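Local coordinates for mandelate racemase/muconate lactonizing enzyme-like protein (Rubrobacter xylanophilus DSM 9941, PDB 3CYJ) that belongs to the enolase superfamily, joining a mandelate racemase-like N-terminal domain to a TIM-barrel-type domain that binds a sodium ion, its precise function being unassigned, at residues Pro126-Glu131 with Ala309-Leu314; Val132-Ser137 with Gly339-Asp344; Asp259-Val264 with His290-Ser295. One frame throughout, in Å; residues are numbered along the deposited sequence.

Interaction 1. Residues Pro126-Glu131 with Ala309-Leu314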
loop_
_atom_site.group_PDB
_atom_site.type_symbol
_atom_site.label_atom_id
_atom_site.label_comp_id
_atom_site.label_asym_id
_atom_site.label_seq_id
_atom_site.Cartn_x
_atom_site.Cartn_y
_atom_site.Cartn_z
ATOM N N PRO A 126 -15.084 -29.556 19.698
ATOM C CA PRO A 126 -16.206 -28.947 18.991
ATOM C C PRO A 126 -16.346 -29.664 17.659
ATOM O O PRO A 126 -15.378 -29.794 16.930
ATOM C CB PRO A 126 -15.725 -27.513 18.751
ATOM C CG PRO A 126 -14.839 -27.245 19.916
ATOM C CD PRO A 126 -14.062 -28.553 20.055
ATOM N N ARG A 127 -17.511 -30.173 17.328
ATOM C CA ARG A 127 -17.549 -31.030 16.173
ATOM C C ARG A 127 -18.477 -30.477 15.090
ATOM O O ARG A 127 -19.666 -30.251 15.326
ATOM C CB ARG A 127 -17.917 -32.464 16.605
ATOM C CG ARG A 127 -17.856 -33.482 15.464
ATOM C CD ARG A 127 -17.922 -34.916 15.962
ATOM N NE ARG A 127 -17.637 -35.812 14.849
ATOM C CZ ARG A 127 -17.591 -37.145 14.959
ATOM N NH1 ARG A 127 -17.860 -37.705 16.141
ATOM N NH2 ARG A 127 -17.312 -37.908 13.892
ATOM N N PHE A 128 -17.908 -30.291 13.897
ATOM C CA PHE A 128 -18.620 -29.810 12.711
ATOM C C PHE A 128 -18.908 -30.965 11.772
ATOM O O PHE A 128 -19.912 -30.920 11.073
ATOM C CB PHE A 128 -17.766 -28.791 11.910
ATOM C CG PHE A 128 -17.693 -27.396 12.528
ATOM C CD1 PHE A 128 -18.708 -26.451 12.309
ATOM C CD2 PHE A 128 -16.621 -27.042 13.300
ATOM C CE1 PHE A 128 -18.642 -25.177 12.872
ATOM C CE2 PHE A 128 -16.523 -25.757 13.887
ATOM C CZ PHE A 128 -17.534 -24.828 13.673
ATOM N N HIS A 129 -18.027 -31.966 11.700
ATOM C CA HIS A 129 -18.128 -33.001 10.682
ATOM C C HIS A 129 -18.217 -34.398 11.274
ATOM O O HIS A 129 -17.503 -34.721 12.274
ATOM C CB HIS A 129 -16.928 -32.986 9.715
ATOM C CG HIS A 129 -16.542 -31.615 9.231
ATOM N ND1 HIS A 129 -17.372 -30.832 8.442
ATOM C CD2 HIS A 129 -15.422 -30.880 9.453
ATOM C CE1 HIS A 129 -16.768 -29.686 8.190
ATOM N NE2 HIS A 129 -15.590 -29.684 8.806
ATOM N N ALA A 130 -19.060 -35.238 10.641
ATOM C CA ALA A 130 -19.214 -36.653 11.043
ATOM C C ALA A 130 -18.076 -37.519 10.500
ATOM O O ALA A 130 -17.482 -38.292 11.216
ATOM C CB ALA A 130 -20.557 -37.188 10.542
ATOM N N GLU A 131 -17.794 -37.406 9.207
ATOM C CA GLU A 131 -16.542 -37.892 8.674
ATOM C C GLU A 131 -15.825 -36.786 7.875
ATOM O O GLU A 131 -16.369 -35.699 7.688
ATOM C CB GLU A 131 -16.758 -39.130 7.812
ATOM C CG GLU A 131 -17.805 -38.956 6.739
ATOM C CD GLU A 131 -17.840 -40.165 5.815
ATOM O OE1 GLU A 131 -17.376 -41.251 6.227
ATOM O OE2 GLU A 131 -18.308 -40.030 4.665
ATOM N N ALA A 309 -13.159 -31.102 13.757
ATOM C CA ALA A 309 -13.433 -29.886 14.526
ATOM C C ALA A 309 -13.225 -28.589 13.714
ATOM O O ALA A 309 -13.385 -27.482 14.248
ATOM C CB ALA A 309 -12.580 -29.868 15.768
ATOM N N VAL A 310 -12.810 -28.741 12.451
ATOM C CA VAL A 310 -12.378 -27.613 11.601
ATOM C C VAL A 310 -13.443 -27.364 10.536
ATOM O O VAL A 310 -13.630 -28.190 9.646
ATOM C CB VAL A 310 -10.946 -27.904 10.970
ATOM C CG1 VAL A 310 -10.474 -26.795 9.999
ATOM C CG2 VAL A 310 -9.932 -28.102 12.091
ATOM N N GLU A 311 -14.193 -26.279 10.667
ATOM C CA GLU A 311 -15.243 -25.996 9.708
ATOM C C GLU A 311 -14.736 -25.811 8.270
ATOM O O GLU A 311 -15.314 -26.323 7.285
ATOM C CB GLU A 311 -16.042 -24.762 10.123
ATOM C CG GLU A 311 -17.323 -24.733 9.288
ATOM C CD GLU A 311 -18.165 -23.499 9.504
ATOM O OE1 GLU A 311 -17.692 -22.570 10.221
ATOM O OE2 GLU A 311 -19.279 -23.473 8.909
ATOM N N SER A 312 -13.645 -25.068 8.151
ATOM C CA SER A 312 -13.106 -24.720 6.831
ATOM C C SER A 312 -12.371 -25.892 6.125
ATOM O O SER A 312 -11.804 -25.724 5.040
ATOM C CB SER A 312 -12.248 -23.440 6.914
ATOM O OG SER A 312 -11.295 -23.596 7.924
ATOM N N LEU A 313 -12.436 -27.094 6.710
ATOM C CA LEU A 313 -11.812 -28.282 6.068
ATOM C C LEU A 313 -12.266 -28.589 4.621
ATOM O O LEU A 313 -13.461 -28.777 4.351
ATOM C CB LEU A 313 -11.990 -29.529 6.944
ATOM C CG LEU A 313 -11.260 -30.764 6.412
ATOM C CD1 LEU A 313 -9.750 -30.793 6.712
ATOM C CD2 LEU A 313 -11.931 -31.983 6.946
ATOM N N LEU A 314 -11.305 -28.628 3.695
ATOM C CA LEU A 314 -11.541 -29.121 2.351
ATOM C C LEU A 314 -11.267 -30.627 2.333
ATOM O O LEU A 314 -12.076 -31.412 1.825
ATOM C CB LEU A 314 -10.586 -28.455 1.375
ATOM C CG LEU A 314 -10.858 -28.640 -0.113
ATOM C CD1 LEU A 314 -12.288 -28.275 -0.441
ATOM C CD2 LEU A 314 -9.874 -27.802 -0.924
#
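The ring of Phe128 lies with one face against the side chain of Glu311, whose CB stands 3.6 Å from the ring centroid, almost on the ring normal, in a CH-pi contact. CG of Glu311 anti to the backbone N (chi1 -166°) and an extended chain beyond it bring the carboxylate over the CE1 rim of the Phe128 ring, its plane only 6° from that of the ring. At the ring's edge sits the carbonyl O of Ala309, 3.4 Å from Phe128 CD2. Phenylalanine suits the place: its face takes the aliphatic part of a glutamate, while the acid group reaches on to a salt bridge with Arg282 of a second subunit.

The ring of His129 works through its edge. NE2 donates to the carbonyl O of Val310 at 2.6 Å, with that oxygen close to the imidazole plane but the nitrogen standing above the plane of the carbonyl. Phe128 CB rests over one face of the imidazole. Ala309 CA makes a CA-H...O contact of 3.1 Å with Pro126 O.

Residues 126-131 link helix 121-124 to barrel strand 132-137, whereas 309-314 turn through Val310-Leu313 into strand 313-319. Asp284 of helix 283-290 holds this turn through Glu311 N and Ser312 OG, and strand 294-296 lies beside it.

Interaction 2. Residues Val132-Ser137 with Gly339-Asp344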
loop_
_atom_site.group_PDB
_atom_site.type_symbol
_atom_site.label_atom_id
_atom_site.label_comp_id
_atom_site.label_asym_id
_atom_site.label_seq_id
_atom_site.Cartn_x
_atom_site.Cartn_y
_atom_site.Cartn_z
ATOM N N VAL A 132 -14.614 -37.086 7.381
ATOM C CA VAL A 132 -13.798 -36.081 6.689
ATOM C C VAL A 132 -13.206 -36.643 5.421
ATOM O O VAL A 132 -12.686 -37.778 5.418
ATOM C CB VAL A 132 -12.649 -35.550 7.601
ATOM C CG1 VAL A 132 -13.208 -34.767 8.726
ATOM C CG2 VAL A 132 -11.777 -36.688 8.147
ATOM N N PRO A 133 -13.273 -35.871 4.327
ATOM C CA PRO A 133 -12.762 -36.355 3.060
ATOM C C PRO A 133 -11.233 -36.336 2.992
ATOM O O PRO A 133 -10.555 -35.486 3.646
ATOM C CB PRO A 133 -13.398 -35.416 2.055
ATOM C CG PRO A 133 -13.768 -34.181 2.820
ATOM C CD PRO A 133 -13.952 -34.565 4.219
ATOM N N VAL A 134 -10.678 -37.312 2.279
ATOM C CA VAL A 134 -9.236 -37.448 2.170
ATOM C C VAL A 134 -8.764 -37.353 0.732
ATOM O O VAL A 134 -9.561 -37.483 -0.234
ATOM C CB VAL A 134 -8.691 -38.774 2.803
ATOM C CG1 VAL A 134 -9.269 -38.995 4.161
ATOM C CG2 VAL A 134 -8.938 -40.008 1.895
ATOM N N TYR A 135 -7.468 -37.097 0.554
ATOM C CA TYR A 135 -6.870 -37.451 -0.727
ATOM C C TYR A 135 -5.715 -38.413 -0.466
ATOM O O TYR A 135 -5.011 -38.282 0.551
ATOM C CB TYR A 135 -6.410 -36.208 -1.504
ATOM C CG TYR A 135 -5.314 -35.388 -0.862
ATOM C CD1 TYR A 135 -3.978 -35.605 -1.185
ATOM C CD2 TYR A 135 -5.626 -34.338 0.017
ATOM C CE1 TYR A 135 -2.970 -34.847 -0.652
ATOM C CE2 TYR A 135 -4.621 -33.558 0.581
ATOM C CZ TYR A 135 -3.300 -33.816 0.223
ATOM O OH TYR A 135 -2.313 -33.054 0.756
ATOM N N GLY A 136 -5.543 -39.378 -1.371
ATOM C CA GLY A 136 -4.408 -40.270 -1.328
ATOM C C GLY A 136 -3.152 -39.538 -1.778
ATOM O O GLY A 136 -3.133 -38.908 -2.831
ATOM N N SER A 137 -2.080 -39.619 -0.990
ATOM C CA SER A 137 -0.894 -38.786 -1.265
ATOM C C SER A 137 0.432 -39.626 -1.294
ATOM O O SER A 137 0.778 -40.246 -0.313
ATOM C CB SER A 137 -0.824 -37.657 -0.235
ATOM O OG SER A 137 0.385 -36.913 -0.395
ATOM N N GLY A 339 -13.436 -42.584 0.106
ATOM C CA GLY A 339 -12.942 -41.216 0.033
ATOM C C GLY A 339 -12.892 -40.442 1.325
ATOM O O GLY A 339 -12.437 -39.288 1.350
ATOM N N SER A 340 -13.402 -41.049 2.398
ATOM C CA SER A 340 -13.465 -40.363 3.675
ATOM C C SER A 340 -12.918 -41.214 4.822
ATOM O O SER A 340 -12.808 -42.434 4.707
ATOM C CB SER A 340 -14.890 -39.933 3.987
ATOM O OG SER A 340 -15.201 -38.818 3.199
ATOM N N LEU A 341 -12.574 -40.544 5.920
ATOM C CA LEU A 341 -12.308 -41.204 7.176
ATOM C C LEU A 341 -13.382 -40.848 8.188
ATOM O O LEU A 341 -13.646 -39.675 8.404
ATOM C CB LEU A 341 -10.936 -40.777 7.731
ATOM C CG LEU A 341 -9.719 -41.195 6.925
ATOM C CD1 LEU A 341 -8.403 -40.711 7.618
ATOM C CD2 LEU A 341 -9.684 -42.715 6.708
ATOM N N ARG A 342 -13.975 -41.853 8.824
ATOM C CA ARG A 342 -14.945 -41.632 9.880
ATOM C C ARG A 342 -14.415 -42.108 11.213
ATOM O O ARG A 342 -14.068 -43.277 11.363
ATOM C CB ARG A 342 -16.259 -42.384 9.568
ATOM C CG ARG A 342 -17.415 -42.104 10.537
ATOM C CD ARG A 342 -18.610 -43.027 10.226
ATOM N NE ARG A 342 -19.119 -42.816 8.866
ATOM C CZ ARG A 342 -19.991 -41.851 8.518
ATOM N NH1 ARG A 342 -20.474 -41.006 9.432
ATOM N NH2 ARG A 342 -20.385 -41.731 7.254
ATOM N N PRO A 343 -14.347 -41.218 12.200
ATOM C CA PRO A 343 -14.021 -41.740 13.513
ATOM C C PRO A 343 -14.944 -42.893 13.928
ATOM O O PRO A 343 -16.165 -42.917 13.578
ATOM C CB PRO A 343 -14.220 -40.527 14.426
ATOM C CG PRO A 343 -13.782 -39.417 13.565
ATOM C CD PRO A 343 -14.353 -39.750 12.192
ATOM N N ASP A 344 -14.368 -43.844 14.670
ATOM C CA ASP A 344 -15.134 -45.000 15.147
ATOM C C ASP A 344 -15.898 -44.552 16.385
ATOM O O ASP A 344 -15.268 -44.228 17.382
ATOM C CB ASP A 344 -14.182 -46.151 15.500
ATOM C CG ASP A 344 -14.891 -47.515 15.570
ATOM O OD1 ASP A 344 -15.977 -47.603 16.234
ATOM O OD2 ASP A 344 -14.344 -48.473 14.960
#
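The carbonyl O of Val132 accepts a hydrogen bond from Leu341 N at 2.8 Å and also meets Ser340 CA in a CA-H...O contact of 3.2 Å. The N-H of Val132 donates in return to Leu341 O (2.9 Å), which makes these two residues an antiparallel hydrogen-bonded pair. One step on, Pro133 and Ser340 form a non-hydrogen-bonded pair. Here proline is well tolerated, since its place in the pairing asks for no N-H donor towards Ser340. Val134 N then bonds Gly339 O at 2.8 Å, and the same oxygen receives Pro133 CA at 3.4 Å. Gly339 has a positive phi (111°), a conformation in which any side chain would collide with the carbonyl oxygen of the preceding residue, so glycine belongs here.

Side chains divide between the two faces. Val132 and Leu341 share one, with Val132 CG2 4.2 Å from Leu341 CB as the chains cross obliquely. Val134 reaches the leucine too: its CG1, anti to its own carbonyl carbon (chi1 -48°), comes to 3.6 Å from Leu341 CG, and the side chains cross at about a right angle. Branched valines and leucine suit this buried apolar patch. On the other face, the small Ser340 sets OG beside Pro133 CA, 3.5 Å away.

Strand 132-137 belongs to the barrel sheet, running parallel to its neighbours 162-166 and 313-319, and the short strand 340-341 is added to it antiparallel. Leu341 also packs on Ala304 of helix 300-306, while Val132 and Val134 meet Leu313 and Leu316 of strand 313-319.

Interaction 3. Residues Asp259-Val264 with His290-Ser295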
loop_
_atom_site.group_PDB
_atom_site.type_symbol
_atom_site.label_atom_id
_atom_site.label_comp_id
_atom_site.label_asym_id
_atom_site.label_seq_id
_atom_site.Cartn_x
_atom_site.Cartn_y
_atom_site.Cartn_z
ATOM N N ASP A 259 0.009 -14.457 7.991
ATOM C CA ASP A 259 0.728 -13.935 6.824
ATOM C C ASP A 259 0.520 -14.871 5.626
ATOM O O ASP A 259 0.211 -14.417 4.539
ATOM C CB ASP A 259 2.215 -13.763 7.108
ATOM C CG ASP A 259 2.519 -12.589 8.107
ATOM O OD1 ASP A 259 1.685 -11.642 8.240
ATOM O OD2 ASP A 259 3.604 -12.642 8.761
ATOM N N LEU A 260 0.659 -16.177 5.823
ATOM C CA LEU A 260 0.449 -17.121 4.703
ATOM C C LEU A 260 -0.962 -17.038 4.113
ATOM O O LEU A 260 -1.090 -17.067 2.909
ATOM C CB LEU A 260 0.702 -18.553 5.148
ATOM C CG LEU A 260 0.929 -19.572 4.048
ATOM C CD1 LEU A 260 2.091 -19.114 3.168
ATOM C CD2 LEU A 260 1.238 -20.947 4.650
ATOM N N ALA A 261 -2.000 -16.903 4.971
ATOM C CA ALA A 261 -3.392 -16.858 4.522
ATOM C C ALA A 261 -3.586 -15.762 3.499
ATOM O O ALA A 261 -4.403 -15.891 2.611
ATOM C CB ALA A 261 -4.365 -16.703 5.674
ATOM N N GLY A 262 -2.837 -14.675 3.574
ATOM C CA GLY A 262 -2.982 -13.636 2.542
ATOM C C GLY A 262 -2.298 -13.937 1.216
ATOM O O GLY A 262 -2.340 -13.088 0.325
ATOM N N CYS A 263 -1.697 -15.131 1.050
ATOM C CA CYS A 263 -0.825 -15.402 -0.120
ATOM C C CYS A 263 -1.206 -16.582 -0.929
ATOM O O CYS A 263 -0.636 -16.764 -2.006
ATOM C CB CYS A 263 0.624 -15.708 0.319
ATOM S SG CYS A 263 1.364 -14.358 1.115
ATOM N N VAL A 264 -2.088 -17.428 -0.392
ATOM C CA VAL A 264 -2.437 -18.726 -1.015
ATOM C C VAL A 264 -3.924 -18.846 -1.292
ATOM O O VAL A 264 -4.717 -18.043 -0.769
ATOM C CB VAL A 264 -2.044 -19.959 -0.118
ATOM C CG1 VAL A 264 -0.521 -20.049 0.075
ATOM C CG2 VAL A 264 -2.737 -19.927 1.237
ATOM N N HIS A 290 -10.177 -15.153 6.657
ATOM C CA HIS A 290 -9.612 -14.843 5.368
ATOM C C HIS A 290 -10.424 -15.446 4.222
ATOM O O HIS A 290 -10.125 -15.188 3.046
ATOM C CB HIS A 290 -8.205 -15.390 5.296
ATOM C CG HIS A 290 -7.169 -14.523 5.933
ATOM N ND1 HIS A 290 -6.908 -14.540 7.291
ATOM C CD2 HIS A 290 -6.279 -13.658 5.391
ATOM C CE1 HIS A 290 -5.926 -13.697 7.564
ATOM N NE2 HIS A 290 -5.514 -13.160 6.424
ATOM N N GLN A 291 -11.440 -16.242 4.555
ATOM C CA GLN A 291 -12.306 -16.919 3.572
ATOM C C GLN A 291 -11.617 -17.909 2.611
ATOM O O GLN A 291 -11.951 -17.987 1.400
ATOM C CB GLN A 291 -13.116 -15.896 2.734
ATOM C CG GLN A 291 -13.949 -14.983 3.556
ATOM C CD GLN A 291 -15.132 -15.706 4.058
ATOM O OE1 GLN A 291 -16.025 -16.096 3.272
ATOM N NE2 GLN A 291 -15.146 -15.957 5.366
ATOM N N ILE A 292 -10.714 -18.721 3.141
ATOM C CA ILE A 292 -10.084 -19.705 2.326
ATOM C C ILE A 292 -10.294 -21.079 2.963
ATOM O O ILE A 292 -10.360 -21.192 4.188
ATOM C CB ILE A 292 -8.554 -19.369 2.141
ATOM C CG1 ILE A 292 -7.802 -19.367 3.491
ATOM C CG2 ILE A 292 -8.394 -18.063 1.355
ATOM C CD1 ILE A 292 -6.355 -19.020 3.411
ATOM N N PRO A 293 -10.355 -22.129 2.143
ATOM C CA PRO A 293 -10.367 -23.513 2.650
ATOM C C PRO A 293 -9.056 -23.926 3.349
ATOM O O PRO A 293 -8.014 -23.316 3.164
ATOM C CB PRO A 293 -10.521 -24.386 1.361
ATOM C CG PRO A 293 -10.641 -23.403 0.168
ATOM C CD PRO A 293 -10.181 -22.044 0.668
ATOM N N PHE A 294 -9.148 -24.957 4.180
ATOM C CA PHE A 294 -8.021 -25.505 4.900
ATOM C C PHE A 294 -7.737 -26.955 4.410
ATOM O O PHE A 294 -8.651 -27.665 3.997
ATOM C CB PHE A 294 -8.308 -25.466 6.410
ATOM C CG PHE A 294 -7.318 -26.224 7.240
ATOM C CD1 PHE A 294 -6.061 -25.686 7.533
ATOM C CD2 PHE A 294 -7.625 -27.523 7.717
ATOM C CE1 PHE A 294 -5.111 -26.440 8.331
ATOM C CE2 PHE A 294 -6.728 -28.239 8.520
ATOM C CZ PHE A 294 -5.474 -27.717 8.808
ATOM N N SER A 295 -6.488 -27.409 4.486
ATOM C CA SER A 295 -6.223 -28.804 4.165
ATOM C C SER A 295 -5.175 -29.341 5.143
ATOM O O SER A 295 -4.113 -28.693 5.358
ATOM C CB SER A 295 -5.754 -28.935 2.719
ATOM O OG SER A 295 -5.442 -30.282 2.427
#
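Ala261 and His290 make a CH-pi contact: the methyl CB of Ala261 sits over the centre of the imidazole face, 3.5 Å from the centroid and only 9° off the ring normal. All five ring atoms lie at comparable distances from that carbon: Ala261 CB is 3.6 Å from His290 CG and 3.9 Å from His290 CE1. His290 CG is anti to its carbonyl carbon (chi1 -82°), and the ring extends towards the end of helix 254-261. Alanine is suited to this spot because a single methyl fills the space over the ring while leaving the helix backbone close to it. Gly262 N approaches the ring obliquely, 4.0 Å from CD2 of His290.

The apolar contacts centre on Ile292. Its CG1 stands between the backbone N and the carbonyl carbon (chi1 62°), and CD1 at the end of the branch meets Ala261 CB at 3.8 Å. The same CD1 lies 4.3 Å from Val264 CG2, bridging the last helical turn and the chain leading to strand 266-269.

Polar groups act mainly within each segment or with outside partners. Gly262 N bonds Asp259 O, and Cys263 N bonds Leu260 O. Helix 283-290 ends in a Schellman motif with Gln291 as its C-prime residue, at positive phi, and this turns the chain so that Ile292 points back at Ala261. ND1 of His290 hydrogen-bonds the carbonyl O of Ile286, and its ring also meets His258 of its own chain and His258 of a second subunit.

Between the two segments the contact thus rests on a CH-pi interaction and apolar packing, without a hydrogen bond. Paired to a carbonyl, ND1 probably bears a hydrogen, and this bond would limit rotation of the ring while its face receives the methyl.

The three contacts follow the barrel sheet. Interactions 1 and 2 lie side by side, centres 12 Å apart, and alternate along the chain: 126-131 runs directly into 132-137, and 309-314 precedes 339-344. Glu131 and Arg342 form a weak, long ion pair between them, and Glu131 also packs on Ser340 and Leu341. Interaction 3, 17 Å from interaction 1 and 22 Å from interaction 2, is nested within the chain loop that each of them closes. Strand 294-296 neighbours 313-319, which pairs with 132-137 and so closes the barrel between its last and first strands. Interaction 1 packs the loop leading into 132-137 beside that seam, interaction 2 adds 340-341 to the same strand, and interaction 3 joins successive beta-alpha units.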